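Long-range contacts in alpha-1,6-mannanase (Bacteroides thetaiotaomicron, PDB 4V1S), which probably hydrolyses alpha-1,6-mannosidic linkages in mannan, as a member of glycoside hydrolase family 76: residues A[140-145]-A[172-177]; A[145-150]-A[205-210]; A[59-64]-A[372-377]; A[78-83]-A[127-132]; A[322-327]-A[334-339]. All coordinates share one frame; numbering follows the deposited sequence.

Contact 1: A[140-145]-A[172-177]; sequences RFYDEN and LAFSLS
F174 inserts its ring among the side chains of R140, Y142 and N145, where two antiparallel helices of the (alpha/alpha)6 barrel come together: the start of helix 142-159 and the C-terminal part of helix 162-177. The phenyl CG is anti to the backbone N (chi1 -175°), which sets CG on the side of helix 142-159. Y142 sends CE1 over one face of this ring; the two planes lie within 15° of parallel but are slid apart, with centroids 4.8 Å separated. R140 meets the far end of the ring, F174 CE1 sitting 3.5 Å from R140 CZ and toward the rim of one guanidinium face. The amide of N145 approaches obliquely, ND2 3.4 Å from F174 CD2. From the next residue, S175 OG donates to Y142 O at 2.8 Å. A second shell fixes these groups. R140 NE forms a salt bridge with E191, and N145 OD1 accepts from the backbone N of Y127. N145 ND2 donates almost straight to F141 O (3.1 Å, 173°), reaching that oxygen from the opposite face to N145 N, so two bonds grip the N-cap carbonyl. Farther out, one water bridges Y142 and S177, 2.6 Å from Y142 OH and donating to S177 OG at 2.7 Å.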
# COMPACT_ATOMS: atom_id res chain seq x y z
N ARG A 140 3.80 -4.08 17.41
CA ARG A 140 4.42 -3.75 16.11
C ARG A 140 4.34 -4.88 15.11
O ARG A 140 4.36 -6.06 15.51
CB ARG A 140 5.85 -3.28 16.29
CG ARG A 140 6.00 -2.12 17.27
CD ARG A 140 7.35 -1.47 17.22
NE ARG A 140 8.39 -2.37 17.74
CZ ARG A 140 9.65 -1.99 17.99
NH1 ARG A 140 10.02 -0.74 17.77
NH2 ARG A 140 10.53 -2.84 18.49
N PHE A 141 4.17 -4.48 13.84
CA PHE A 141 3.92 -5.37 12.70
C PHE A 141 4.92 -5.11 11.61
O PHE A 141 5.17 -3.97 11.24
CB PHE A 141 2.49 -5.14 12.19
CG PHE A 141 1.45 -5.52 13.22
CD1 PHE A 141 1.16 -4.65 14.29
CD2 PHE A 141 0.82 -6.73 13.17
CE1 PHE A 141 0.22 -4.98 15.24
CE2 PHE A 141 -0.10 -7.09 14.15
CZ PHE A 141 -0.38 -6.22 15.18
N TYR A 142 5.50 -6.19 11.09
CA TYR A 142 6.56 -6.04 10.11
C TYR A 142 5.96 -5.53 8.79
O TYR A 142 6.62 -4.76 8.10
CB TYR A 142 7.37 -7.33 9.95
CG TYR A 142 8.04 -7.76 11.23
CD1 TYR A 142 9.15 -7.08 11.70
CD2 TYR A 142 7.55 -8.80 12.01
CE1 TYR A 142 9.78 -7.45 12.90
CE2 TYR A 142 8.18 -9.16 13.20
CZ TYR A 142 9.30 -8.48 13.63
OH TYR A 142 9.95 -8.82 14.81
N ASP A 143 4.72 -5.91 8.48
CA ASP A 143 4.07 -5.41 7.28
C ASP A 143 3.76 -3.91 7.36
O ASP A 143 4.08 -3.17 6.43
CB ASP A 143 2.85 -6.23 6.86
CG ASP A 143 1.74 -6.24 7.89
OD1 ASP A 143 2.00 -5.98 9.08
OD2 ASP A 143 0.58 -6.55 7.51
N GLU A 144 3.20 -3.46 8.49
CA GLU A 144 2.86 -2.04 8.64
C GLU A 144 4.10 -1.18 8.40
O GLU A 144 4.02 -0.11 7.79
CB GLU A 144 2.28 -1.74 10.03
CG GLU A 144 0.90 -2.30 10.23
CD GLU A 144 0.33 -2.07 11.62
OE1 GLU A 144 1.08 -1.64 12.53
OE2 GLU A 144 -0.89 -2.40 11.82
N ASN A 145 5.24 -1.64 8.91
CA ASN A 145 6.48 -0.91 8.72
C ASN A 145 6.91 -0.82 7.25
O ASN A 145 7.44 0.21 6.83
CB ASN A 145 7.61 -1.43 9.64
CG ASN A 145 7.50 -0.80 11.02
OD1 ASN A 145 8.13 0.21 11.30
ND2 ASN A 145 6.61 -1.33 11.84
N LEU A 172 12.08 0.31 7.34
CA LEU A 172 12.54 -0.85 6.57
C LEU A 172 13.48 -1.71 7.43
O LEU A 172 13.39 -2.95 7.40
CB LEU A 172 13.17 -0.45 5.26
CG LEU A 172 13.67 -1.64 4.42
CD1 LEU A 172 12.56 -2.69 4.21
CD2 LEU A 172 14.22 -1.17 3.09
N ALA A 173 14.35 -1.09 8.22
CA ALA A 173 15.22 -1.88 9.11
C ALA A 173 14.38 -2.70 10.08
O ALA A 173 14.70 -3.87 10.42
CB ALA A 173 16.17 -0.99 9.85
N PHE A 174 13.28 -2.12 10.53
CA PHE A 174 12.40 -2.87 11.37
C PHE A 174 11.83 -4.07 10.64
O PHE A 174 11.85 -5.20 11.16
CB PHE A 174 11.30 -2.03 12.01
CG PHE A 174 10.46 -2.81 12.99
CD1 PHE A 174 10.97 -3.13 14.22
CD2 PHE A 174 9.24 -3.34 12.63
CE1 PHE A 174 10.24 -3.93 15.10
CE2 PHE A 174 8.51 -4.12 13.49
CZ PHE A 174 9.01 -4.41 14.74
N SER A 175 11.29 -3.85 9.46
CA SER A 175 10.73 -4.98 8.67
C SER A 175 11.80 -6.07 8.46
O SER A 175 11.53 -7.27 8.55
CB SER A 175 10.18 -4.50 7.33
OG SER A 175 9.11 -3.60 7.49
N LEU A 176 13.02 -5.63 8.13
CA LEU A 176 14.08 -6.61 7.86
C LEU A 176 14.51 -7.38 9.11
O LEU A 176 15.04 -8.52 9.00
CB LEU A 176 15.29 -5.93 7.21
CG LEU A 176 15.10 -5.55 5.76
CD1 LEU A 176 16.20 -4.58 5.33
CD2 LEU A 176 15.05 -6.74 4.81
N SER A 177 14.23 -6.82 10.30
CA SER A 177 14.58 -7.50 11.53
C SER A 177 13.58 -8.66 11.76
O SER A 177 13.82 -9.52 12.61
CB SER A 177 14.56 -6.57 12.75
OG SER A 177 13.24 -6.23 13.19
O HOH W 1 12.42 -7.94 15.14

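Contact 2: A[145-150]-A[205-210]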
# COMPACT_ATOMS: atom_id res chain seq x y z
N ASN A 145 5.24 -1.64 8.91
CA ASN A 145 6.48 -0.91 8.72
C ASN A 145 6.91 -0.82 7.25
O ASN A 145 7.44 0.21 6.83
CB ASN A 145 7.61 -1.43 9.64
CG ASN A 145 7.50 -0.80 11.02
OD1 ASN A 145 8.13 0.21 11.30
ND2 ASN A 145 6.61 -1.33 11.84
N GLY A 146 6.67 -1.88 6.49
CA GLY A 146 6.95 -1.90 5.05
C GLY A 146 6.02 -1.03 4.24
O GLY A 146 6.47 -0.26 3.38
N TRP A 147 4.73 -1.09 4.53
CA TRP A 147 3.80 -0.18 3.90
C TRP A 147 4.20 1.25 4.10
O TRP A 147 4.11 2.09 3.20
CB TRP A 147 2.40 -0.35 4.52
CG TRP A 147 1.49 -1.51 4.14
CD1 TRP A 147 1.51 -2.80 4.61
CD2 TRP A 147 0.32 -1.41 3.31
NE1 TRP A 147 0.44 -3.51 4.10
CE2 TRP A 147 -0.32 -2.68 3.32
CE3 TRP A 147 -0.26 -0.36 2.58
CZ2 TRP A 147 -1.52 -2.93 2.63
CZ3 TRP A 147 -1.43 -0.62 1.87
CH2 TRP A 147 -2.05 -1.89 1.92
N THR A 148 4.65 1.55 5.33
CA THR A 148 5.01 2.93 5.70
C THR A 148 6.32 3.34 5.01
O THR A 148 6.40 4.42 4.43
CB THR A 148 5.13 3.09 7.22
OG1 THR A 148 3.87 2.72 7.82
CG2 THR A 148 5.48 4.48 7.61
N ALA A 149 7.31 2.43 5.01
CA ALA A 149 8.57 2.68 4.35
C ALA A 149 8.40 3.06 2.87
O ALA A 149 9.05 3.95 2.39
CB ALA A 149 9.50 1.48 4.49
N ILE A 150 7.50 2.37 2.18
CA ILE A 150 7.18 2.68 0.78
C ILE A 150 6.76 4.13 0.68
O ILE A 150 7.30 4.87 -0.14
CB ILE A 150 6.08 1.73 0.28
CG1 ILE A 150 6.63 0.31 0.07
CG2 ILE A 150 5.52 2.22 -1.05
CD1 ILE A 150 5.52 -0.74 0.11
N SER A 205 6.80 -10.22 3.07
CA SER A 205 7.76 -10.33 1.98
C SER A 205 7.62 -9.17 1.00
O SER A 205 8.59 -8.51 0.65
CB SER A 205 7.58 -11.62 1.19
OG SER A 205 8.01 -12.76 1.93
N ALA A 206 6.39 -8.97 0.55
CA ALA A 206 6.12 -8.10 -0.59
C ALA A 206 6.38 -6.63 -0.31
O ALA A 206 7.05 -5.93 -1.11
CB ALA A 206 4.70 -8.34 -1.09
N VAL A 207 5.89 -6.11 0.81
CA VAL A 207 6.16 -4.71 1.11
C VAL A 207 7.64 -4.49 1.48
O VAL A 207 8.21 -3.42 1.25
CB VAL A 207 5.25 -4.12 2.22
CG1 VAL A 207 3.81 -4.15 1.78
CG2 VAL A 207 5.44 -4.79 3.58
N THR A 208 8.27 -5.50 2.08
CA THR A 208 9.68 -5.38 2.38
C THR A 208 10.52 -5.38 1.08
O THR A 208 11.44 -4.58 0.94
CB THR A 208 10.12 -6.46 3.38
OG1 THR A 208 9.39 -6.35 4.57
CG2 THR A 208 11.58 -6.38 3.72
N MET A 209 10.18 -6.26 0.13
CA MET A 209 10.82 -6.25 -1.15
C MET A 209 10.69 -4.91 -1.87
O MET A 209 11.67 -4.38 -2.38
CB MET A 209 10.28 -7.36 -2.06
CG MET A 209 10.74 -8.76 -1.64
SD MET A 209 9.76 -10.11 -2.36
CE MET A 209 9.72 -9.61 -4.08
N LEU A 210 9.48 -4.37 -1.90
CA LEU A 210 9.27 -3.12 -2.61
C LEU A 210 10.05 -1.99 -1.92
O LEU A 210 10.68 -1.18 -2.59
CB LEU A 210 7.78 -2.79 -2.73
CG LEU A 210 7.50 -1.53 -3.55
CD1 LEU A 210 8.05 -1.64 -4.97
CD2 LEU A 210 6.01 -1.26 -3.62
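Within 205-210, V207 is the first residue to touch the other segment, one methyl directed to the G146 backbone and the other to the W147 indole. CG2 drops onto G146, 3.6 Å from its CA; a beta carbon on that residue would collide with the methyl, so the absence of a side chain is what permits this close approach. CG1 forms a CH-pi contact over the five-membered ring of W147, 4.2 Å from the centroid and 22° off the normal. The CB of V207 also lies 4.0 Å from I150 CD1. One turn later L210 takes over: its CD2 meets the same I150 CD1 at 3.8 Å, the two side chains crossing at about a right angle. I150 is thus the shared partner of both residues, and an alanine here would probably open a gap between V207 and L210, with the L210 methyls more at liberty to turn. No hydrogen bond links the segments, whose axes run in the same sense at 28° and approach to 8.1 Å. In the (alpha/alpha)6 barrel they are neighbouring parallel helices. Helix 162-177 runs back between them in the chain and touches T208 through S175, helix 81-97 packs on W147 and T148, and helix 222-239 brings I231 against T208 and M209.

Contact 3: A[59-64]-A[372-377]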
# COMPACT_ATOMS: atom_id res chain seq x y z
N LYS A 59 -14.01 15.71 8.00
CA LYS A 59 -15.22 15.99 8.73
C LYS A 59 -15.57 14.81 9.65
O LYS A 59 -15.86 14.99 10.83
CB LYS A 59 -16.35 16.30 7.72
CG LYS A 59 -17.51 17.04 8.32
CD LYS A 59 -18.50 17.47 7.25
CE LYS A 59 -18.84 16.29 6.34
NZ LYS A 59 -20.23 16.30 5.78
N ASP A 60 -15.52 13.61 9.11
CA ASP A 60 -16.00 12.42 9.84
C ASP A 60 -15.00 11.91 10.87
O ASP A 60 -15.42 11.48 11.95
CB ASP A 60 -16.28 11.25 8.87
CG ASP A 60 -17.52 11.45 8.03
OD1 ASP A 60 -18.41 12.25 8.39
OD2 ASP A 60 -17.59 10.75 6.98
N LEU A 61 -13.71 11.95 10.52
CA LEU A 61 -12.72 11.22 11.27
C LEU A 61 -11.52 11.98 11.81
O LEU A 61 -10.83 11.44 12.68
CB LEU A 61 -12.24 10.01 10.46
CG LEU A 61 -13.29 8.93 10.17
CD1 LEU A 61 -12.75 7.90 9.19
CD2 LEU A 61 -13.77 8.26 11.44
N LYS A 62 -11.27 13.21 11.37
CA LYS A 62 -10.15 13.95 11.96
C LYS A 62 -10.53 14.30 13.41
O LYS A 62 -11.66 14.67 13.69
CB LYS A 62 -9.81 15.22 11.17
CG LYS A 62 -8.50 15.86 11.60
CD LYS A 62 -8.19 17.12 10.79
CE LYS A 62 -6.67 17.32 10.59
NZ LYS A 62 -6.24 18.04 9.34
N ILE A 63 -9.60 14.09 14.33
CA ILE A 63 -9.83 14.36 15.72
C ILE A 63 -9.63 15.86 15.89
O ILE A 63 -8.55 16.40 15.60
CB ILE A 63 -8.88 13.55 16.62
CG1 ILE A 63 -9.08 12.05 16.37
CG2 ILE A 63 -9.10 13.91 18.09
CD1 ILE A 63 -8.13 11.16 17.14
N SER A 64 -10.69 16.52 16.35
CA SER A 64 -10.72 17.97 16.53
C SER A 64 -9.45 18.48 17.17
O SER A 64 -9.04 17.95 18.22
CB SER A 64 -11.90 18.32 17.43
OG SER A 64 -11.91 19.70 17.72
N TYR A 372 -18.09 2.73 9.01
CA TYR A 372 -16.92 2.94 8.17
C TYR A 372 -15.67 3.04 9.03
O TYR A 372 -15.74 3.48 10.17
CB TYR A 372 -17.07 4.21 7.31
CG TYR A 372 -17.50 5.43 8.09
CD1 TYR A 372 -16.58 6.23 8.75
CD2 TYR A 372 -18.85 5.79 8.17
CE1 TYR A 372 -16.98 7.35 9.48
CE2 TYR A 372 -19.25 6.90 8.89
CZ TYR A 372 -18.31 7.68 9.55
OH TYR A 372 -18.71 8.80 10.27
N ASP A 373 -14.53 2.61 8.49
CA ASP A 373 -13.24 2.90 9.12
C ASP A 373 -12.37 3.74 8.19
O ASP A 373 -12.67 3.91 7.00
CB ASP A 373 -12.55 1.67 9.80
CG ASP A 373 -11.97 0.68 8.87
OD1 ASP A 373 -11.17 1.09 7.97
OD2 ASP A 373 -12.23 -0.55 9.11
N LEU A 374 -11.33 4.31 8.78
CA LEU A 374 -10.46 5.25 8.10
C LEU A 374 -9.92 4.72 6.78
O LEU A 374 -9.76 5.48 5.85
CB LEU A 374 -9.30 5.61 9.02
CG LEU A 374 -8.32 6.69 8.52
CD1 LEU A 374 -9.05 8.01 8.27
CD2 LEU A 374 -7.19 6.85 9.54
N ARG A 375 -9.61 3.43 6.68
CA ARG A 375 -9.00 2.98 5.44
C ARG A 375 -9.93 3.00 4.26
O ARG A 375 -9.44 3.07 3.11
CB ARG A 375 -8.16 1.71 5.52
CG ARG A 375 -8.87 0.59 6.06
CD ARG A 375 -8.00 -0.51 6.71
NE ARG A 375 -9.18 -1.17 7.23
CZ ARG A 375 -9.41 -2.44 7.39
NH1 ARG A 375 -8.50 -3.36 7.16
NH2 ARG A 375 -10.64 -2.77 7.83
N PHE A 376 -11.25 2.95 4.50
CA PHE A 376 -12.16 2.77 3.36
C PHE A 376 -12.12 3.99 2.41
O PHE A 376 -12.13 3.85 1.19
CB PHE A 376 -13.61 2.54 3.79
CG PHE A 376 -13.86 1.34 4.69
CD1 PHE A 376 -12.87 0.40 5.02
CD2 PHE A 376 -15.16 1.14 5.20
CE1 PHE A 376 -13.15 -0.66 5.86
CE2 PHE A 376 -15.44 0.07 6.03
CZ PHE A 376 -14.44 -0.83 6.37
N SER A 377 -12.14 5.20 2.97
CA SER A 377 -12.17 6.39 2.13
C SER A 377 -10.77 6.88 1.82
O SER A 377 -10.57 7.49 0.78
CB SER A 377 -12.99 7.52 2.75
OG SER A 377 -14.38 7.21 2.68
O HOH W 2 -18.06 11.10 12.55
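L61 reaches out from the last turn of helix 46-61 and divides its two methyls between Y372 and L374. CD1 packs against the beginning of helix 374-394, 3.7 Å from L374 CA and 3.8 Å from L374 CD1. CD2 comes to the edge of the Y372 ring, near its plane and 3.9 Å from CE1, with the two side chains sliding past each other in opposite directions. Y372 holds its CG between the backbone N and the carbonyl carbon (chi1 49°), the crowded position; the ring beyond it lies against the end of helix 46-61. There its OH lies 3.7 Å from D60 CB, and the D60 side chain crosses the tyrosine at about a right angle; the carboxylate itself is engaged by R356 in a salt bridge. A water donates to D60 O at 2.7 Å and makes a weak bond with Y372 OH. In the (alpha/alpha)6 barrel this contact brings the first long helix against the last, consistent with closure of the ring of helices. The incoming helix is N-capped by D373, whose OD1 accepts from R375 N through its anti lone pair. R375 also grips this carboxylate side-on, NE to OD1 at 3.1 Å and NH2 to OD2 at 3.0 Å, while its guanidinium makes a cation-pi contact with Y314.

Contact 4: A[78-83]-A[127-132]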
# COMPACT_ATOMS: atom_id res chain seq x y z
N VAL A 78 -8.22 6.31 18.69
CA VAL A 78 -7.34 6.78 17.65
C VAL A 78 -7.18 5.66 16.61
O VAL A 78 -7.15 4.47 16.96
CB VAL A 78 -5.95 7.19 18.20
CG1 VAL A 78 -5.13 7.86 17.11
CG2 VAL A 78 -6.05 8.12 19.41
N SER A 79 -7.08 6.05 15.35
CA SER A 79 -6.91 5.10 14.25
C SER A 79 -5.65 4.25 14.36
O SER A 79 -4.59 4.69 14.83
CB SER A 79 -6.88 5.84 12.93
OG SER A 79 -5.84 6.82 12.89
N PHE A 80 -5.78 3.00 13.91
CA PHE A 80 -4.63 2.19 13.62
C PHE A 80 -3.83 2.85 12.51
O PHE A 80 -4.33 3.69 11.77
CB PHE A 80 -5.05 0.80 13.19
CG PHE A 80 -5.75 0.01 14.27
CD1 PHE A 80 -5.06 -0.47 15.36
CD2 PHE A 80 -7.11 -0.27 14.18
CE1 PHE A 80 -5.68 -1.17 16.36
CE2 PHE A 80 -7.74 -1.00 15.17
CZ PHE A 80 -7.02 -1.45 16.26
N ILE A 81 -2.56 2.49 12.42
CA ILE A 81 -1.67 3.17 11.50
C ILE A 81 -2.13 3.05 10.03
O ILE A 81 -1.96 4.00 9.22
CB ILE A 81 -0.20 2.71 11.71
CG1 ILE A 81 0.77 3.68 11.07
CG2 ILE A 81 0.03 1.29 11.19
CD1 ILE A 81 2.22 3.38 11.41
N TRP A 82 -2.73 1.91 9.68
CA TRP A 82 -2.96 1.58 8.25
C TRP A 82 -3.69 2.70 7.48
O TRP A 82 -3.26 3.10 6.42
CB TRP A 82 -3.76 0.27 8.18
CG TRP A 82 -3.81 -0.38 6.86
CD1 TRP A 82 -3.38 0.09 5.66
CD2 TRP A 82 -4.41 -1.64 6.60
NE1 TRP A 82 -3.63 -0.83 4.66
CE2 TRP A 82 -4.27 -1.90 5.21
CE3 TRP A 82 -5.06 -2.58 7.40
CZ2 TRP A 82 -4.76 -3.05 4.63
CZ3 TRP A 82 -5.50 -3.75 6.82
CH2 TRP A 82 -5.37 -3.96 5.45
N GLY A 83 -4.82 3.19 8.00
CA GLY A 83 -5.59 4.20 7.27
C GLY A 83 -4.81 5.47 7.04
O GLY A 83 -5.00 6.15 6.05
N TYR A 127 7.74 1.61 13.75
CA TYR A 127 6.38 2.08 13.95
C TYR A 127 5.49 1.00 14.61
O TYR A 127 5.64 -0.17 14.33
CB TYR A 127 5.74 2.47 12.62
CG TYR A 127 6.27 3.76 12.02
CD1 TYR A 127 5.87 5.01 12.50
CD2 TYR A 127 7.21 3.74 10.99
CE1 TYR A 127 6.42 6.20 12.00
CE2 TYR A 127 7.72 4.92 10.45
CZ TYR A 127 7.32 6.15 10.96
OH TYR A 127 7.85 7.31 10.42
N ALA A 128 4.59 1.47 15.46
CA ALA A 128 3.53 0.68 16.13
C ALA A 128 2.19 0.85 15.43
O ALA A 128 1.96 1.84 14.69
CB ALA A 128 3.44 1.05 17.59
N THR A 129 1.28 -0.08 15.72
CA THR A 129 -0.02 -0.07 15.12
C THR A 129 -0.90 1.06 15.67
O THR A 129 -1.79 1.56 14.99
CB THR A 129 -0.71 -1.43 15.28
OG1 THR A 129 -1.72 -1.56 14.27
CG2 THR A 129 -1.24 -1.64 16.68
N LEU A 130 -0.62 1.47 16.90
CA LEU A 130 -1.30 2.58 17.55
C LEU A 130 -0.28 3.57 18.11
O LEU A 130 0.90 3.25 18.24
CB LEU A 130 -2.19 2.05 18.68
CG LEU A 130 -3.50 1.36 18.28
CD1 LEU A 130 -4.08 0.56 19.43
CD2 LEU A 130 -4.52 2.36 17.75
N PRO A 131 -0.72 4.79 18.46
CA PRO A 131 0.21 5.72 19.05
C PRO A 131 0.95 5.13 20.23
O PRO A 131 0.37 4.39 21.04
CB PRO A 131 -0.67 6.89 19.45
CG PRO A 131 -1.73 6.89 18.37
CD PRO A 131 -2.02 5.41 18.18
N THR A 132 2.23 5.48 20.32
CA THR A 132 3.11 4.94 21.35
C THR A 132 4.17 5.98 21.68
O THR A 132 4.17 7.08 21.14
CB THR A 132 3.74 3.60 20.85
OG1 THR A 132 4.32 2.88 21.94
CG2 THR A 132 4.75 3.83 19.76
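The F80 ring is met obliquely by L130 and T129 at CD1, which is 3.7 Å from L130 CD2 and equally far from T129 OG1, whose hydrogen bond goes to E144. T129 lies beside F80 and points the same way. The other ring, that of Y127, is approached obliquely by I81 CD1, which rests 3.8 Å from Y127 CB. I81 reaches it with an extended chain, CG1 anti to the backbone N and chi2 172°. Between the two rings, I81 N donates to T129 O at 2.8 Å with a bent angle of 133°, and F80 CA adds a CA-H...O contact to the same oxygen. L130 CD2 also lies against V78 O. An alanine in place of L130 would probably open a gap beside F80 CD1 and CE1, leaving that ring freer to turn. V78 CG1 and P131 CG meet at 3.8 Å. The contact joins the N-terminal end of helix 81-97 to the loop following the 117-127 beta hairpin, an inter-helix connection at one end of the (alpha/alpha)6 barrel.

Contact 5: A[322-327]-A[334-339]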
# COMPACT_ATOMS: atom_id res chain seq x y z
N SER A 322 -0.31 -1.42 -9.78
CA SER A 322 0.41 -2.31 -10.71
C SER A 322 0.22 -1.85 -12.14
O SER A 322 1.18 -1.83 -12.93
CB SER A 322 0.01 -3.79 -10.50
OG SER A 322 0.38 -4.24 -9.19
N TRP A 323 -1.02 -1.53 -12.50
CA TRP A 323 -1.30 -0.98 -13.82
C TRP A 323 -0.49 0.31 -14.09
O TRP A 323 0.07 0.47 -15.19
CB TRP A 323 -2.78 -0.76 -14.05
CG TRP A 323 -3.55 -1.96 -14.15
CD1 TRP A 323 -3.16 -3.18 -14.65
CD2 TRP A 323 -4.92 -2.09 -13.78
NE1 TRP A 323 -4.22 -4.06 -14.61
CE2 TRP A 323 -5.32 -3.42 -14.10
CE3 TRP A 323 -5.86 -1.21 -13.24
CZ2 TRP A 323 -6.62 -3.90 -13.83
CZ3 TRP A 323 -7.16 -1.68 -13.00
CH2 TRP A 323 -7.52 -3.02 -13.29
N PHE A 324 -0.46 1.24 -13.14
CA PHE A 324 0.33 2.45 -13.31
C PHE A 324 1.80 2.10 -13.50
O PHE A 324 2.46 2.70 -14.36
CB PHE A 324 0.12 3.40 -12.12
CG PHE A 324 -1.26 4.05 -12.06
CD1 PHE A 324 -1.78 4.71 -13.19
CD2 PHE A 324 -2.00 4.06 -10.88
CE1 PHE A 324 -3.01 5.35 -13.13
CE2 PHE A 324 -3.21 4.74 -10.80
CZ PHE A 324 -3.73 5.36 -11.93
N ASP A 325 2.33 1.15 -12.72
CA ASP A 325 3.72 0.75 -12.88
C ASP A 325 3.96 0.13 -14.24
O ASP A 325 5.02 0.36 -14.84
CB ASP A 325 4.16 -0.27 -11.84
CG ASP A 325 4.34 0.30 -10.46
OD1 ASP A 325 4.30 1.55 -10.24
OD2 ASP A 325 4.50 -0.54 -9.56
N MET A 326 3.00 -0.64 -14.75
CA MET A 326 3.13 -1.22 -16.08
C MET A 326 3.21 -0.13 -17.15
O MET A 326 4.01 -0.23 -18.07
CB MET A 326 2.00 -2.20 -16.41
CG MET A 326 2.18 -3.56 -15.80
SD MET A 326 3.69 -4.39 -16.36
CE MET A 326 3.44 -6.03 -15.69
N TYR A 327 2.43 0.93 -17.00
CA TYR A 327 2.45 2.03 -17.95
C TYR A 327 3.82 2.69 -17.87
O TYR A 327 4.42 2.97 -18.89
CB TYR A 327 1.33 3.06 -17.70
CG TYR A 327 1.51 4.28 -18.55
CD1 TYR A 327 1.14 4.27 -19.89
CD2 TYR A 327 2.19 5.43 -18.06
CE1 TYR A 327 1.35 5.38 -20.69
CE2 TYR A 327 2.41 6.55 -18.86
CZ TYR A 327 1.99 6.51 -20.18
OH TYR A 327 2.18 7.58 -21.00
N VAL A 334 -3.09 1.15 -22.68
CA VAL A 334 -4.08 0.17 -22.23
C VAL A 334 -4.09 0.05 -20.69
O VAL A 334 -5.14 -0.14 -20.07
CB VAL A 334 -3.86 -1.23 -22.85
CG1 VAL A 334 -2.62 -1.94 -22.27
CG2 VAL A 334 -5.08 -2.11 -22.62
N TRP A 335 -2.91 0.14 -20.09
CA TRP A 335 -2.81 0.01 -18.63
C TRP A 335 -3.50 1.19 -17.93
O TRP A 335 -4.15 1.00 -16.93
CB TRP A 335 -1.35 -0.03 -18.19
CG TRP A 335 -0.56 -1.16 -18.76
CD1 TRP A 335 0.53 -1.05 -19.55
CD2 TRP A 335 -0.79 -2.57 -18.58
NE1 TRP A 335 1.00 -2.30 -19.90
CE2 TRP A 335 0.21 -3.25 -19.30
CE3 TRP A 335 -1.75 -3.32 -17.87
CZ2 TRP A 335 0.31 -4.64 -19.32
CZ3 TRP A 335 -1.66 -4.69 -17.90
CH2 TRP A 335 -0.64 -5.35 -18.63
N LEU A 336 -3.41 2.38 -18.51
CA LEU A 336 -4.10 3.56 -17.95
C LEU A 336 -5.60 3.45 -18.20
O LEU A 336 -6.38 3.80 -17.35
CB LEU A 336 -3.54 4.84 -18.53
CG LEU A 336 -2.06 5.03 -18.27
CD1 LEU A 336 -1.67 6.40 -18.76
CD2 LEU A 336 -1.74 4.79 -16.79
N THR A 337 -6.00 2.92 -19.34
CA THR A 337 -7.40 2.67 -19.57
C THR A 337 -8.04 1.84 -18.48
O THR A 337 -9.14 2.14 -18.02
CB THR A 337 -7.62 2.02 -20.95
OG1 THR A 337 -7.15 2.92 -21.96
CG2 THR A 337 -9.09 1.73 -21.19
N LYS A 338 -7.36 0.78 -18.08
CA LYS A 338 -7.84 -0.07 -17.03
C LYS A 338 -7.91 0.74 -15.72
O LYS A 338 -8.91 0.71 -15.02
CB LYS A 338 -6.91 -1.30 -16.89
CG LYS A 338 -6.98 -2.25 -18.08
CD LYS A 338 -5.99 -3.40 -17.99
CE LYS A 338 -6.20 -4.39 -19.12
NZ LYS A 338 -5.13 -5.41 -19.10
N ALA A 339 -6.84 1.45 -15.40
CA ALA A 339 -6.78 2.16 -14.14
C ALA A 339 -7.90 3.20 -14.05
O ALA A 339 -8.61 3.28 -13.05
CB ALA A 339 -5.41 2.79 -13.97
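W323 and W335 meet where helices 313-330 and 334-350 run antiparallel, their segment axes at 159° and 8.2 Å apart at closest approach. The two form an antiparallel alpha-alpha hairpin within the (alpha/alpha)6 barrel, and what joins them here is almost wholly aromatic and aliphatic, with no hydrogen bond across. The indoles cross at about a right angle as side chains; their planes, 26° from parallel, are so displaced that the rings barely overlap, and W323 CD1 touches W335 CE3 at 3.5 Å. Each indole is instead covered by an aliphatic carbon of the other helix. K338 CB stands over the middle of the six-membered ring of W323, 3.6 Å from its centroid, while M326 CB lies over the five-membered ring of W335, 3.4 Å from that centroid and practically on its normal. Beyond CB the lysine chain runs extended past W323, and its NZ and the NE1 of W323 share E298 of helix 284-301, one carboxylate oxygen each. On the other flank L336 divides its methyls. CD1 sits centrally over the Y327 ring, 3.6 Å from the centroid, and CD2 meets the edge of F324. The F324 ring also takes A339 over one face, where the methyl CB lies 3.6 Å from F324 CE1.

From the N terminus, the chain first enters contact 3 at the end of helix 46-61, but that loop closes only at helix 374-394, so it encloses the other four and joins the first long helix to the last. Contact 4 is the first to close, tying the start of helix 81-97 to the loop after the beta hairpin. Contacts 1 and 2 follow and cross: both begin on helix 142-159 and share N145, yet one ends on helix 162-177 and the other on helix 202-219. N145 and Y127 connect contact 4 to both. Contact 5 closes a helical hairpin with a short connection late in the chain, its centre about 31 Å from that of contact 4, on the opposite side of the chain's centre.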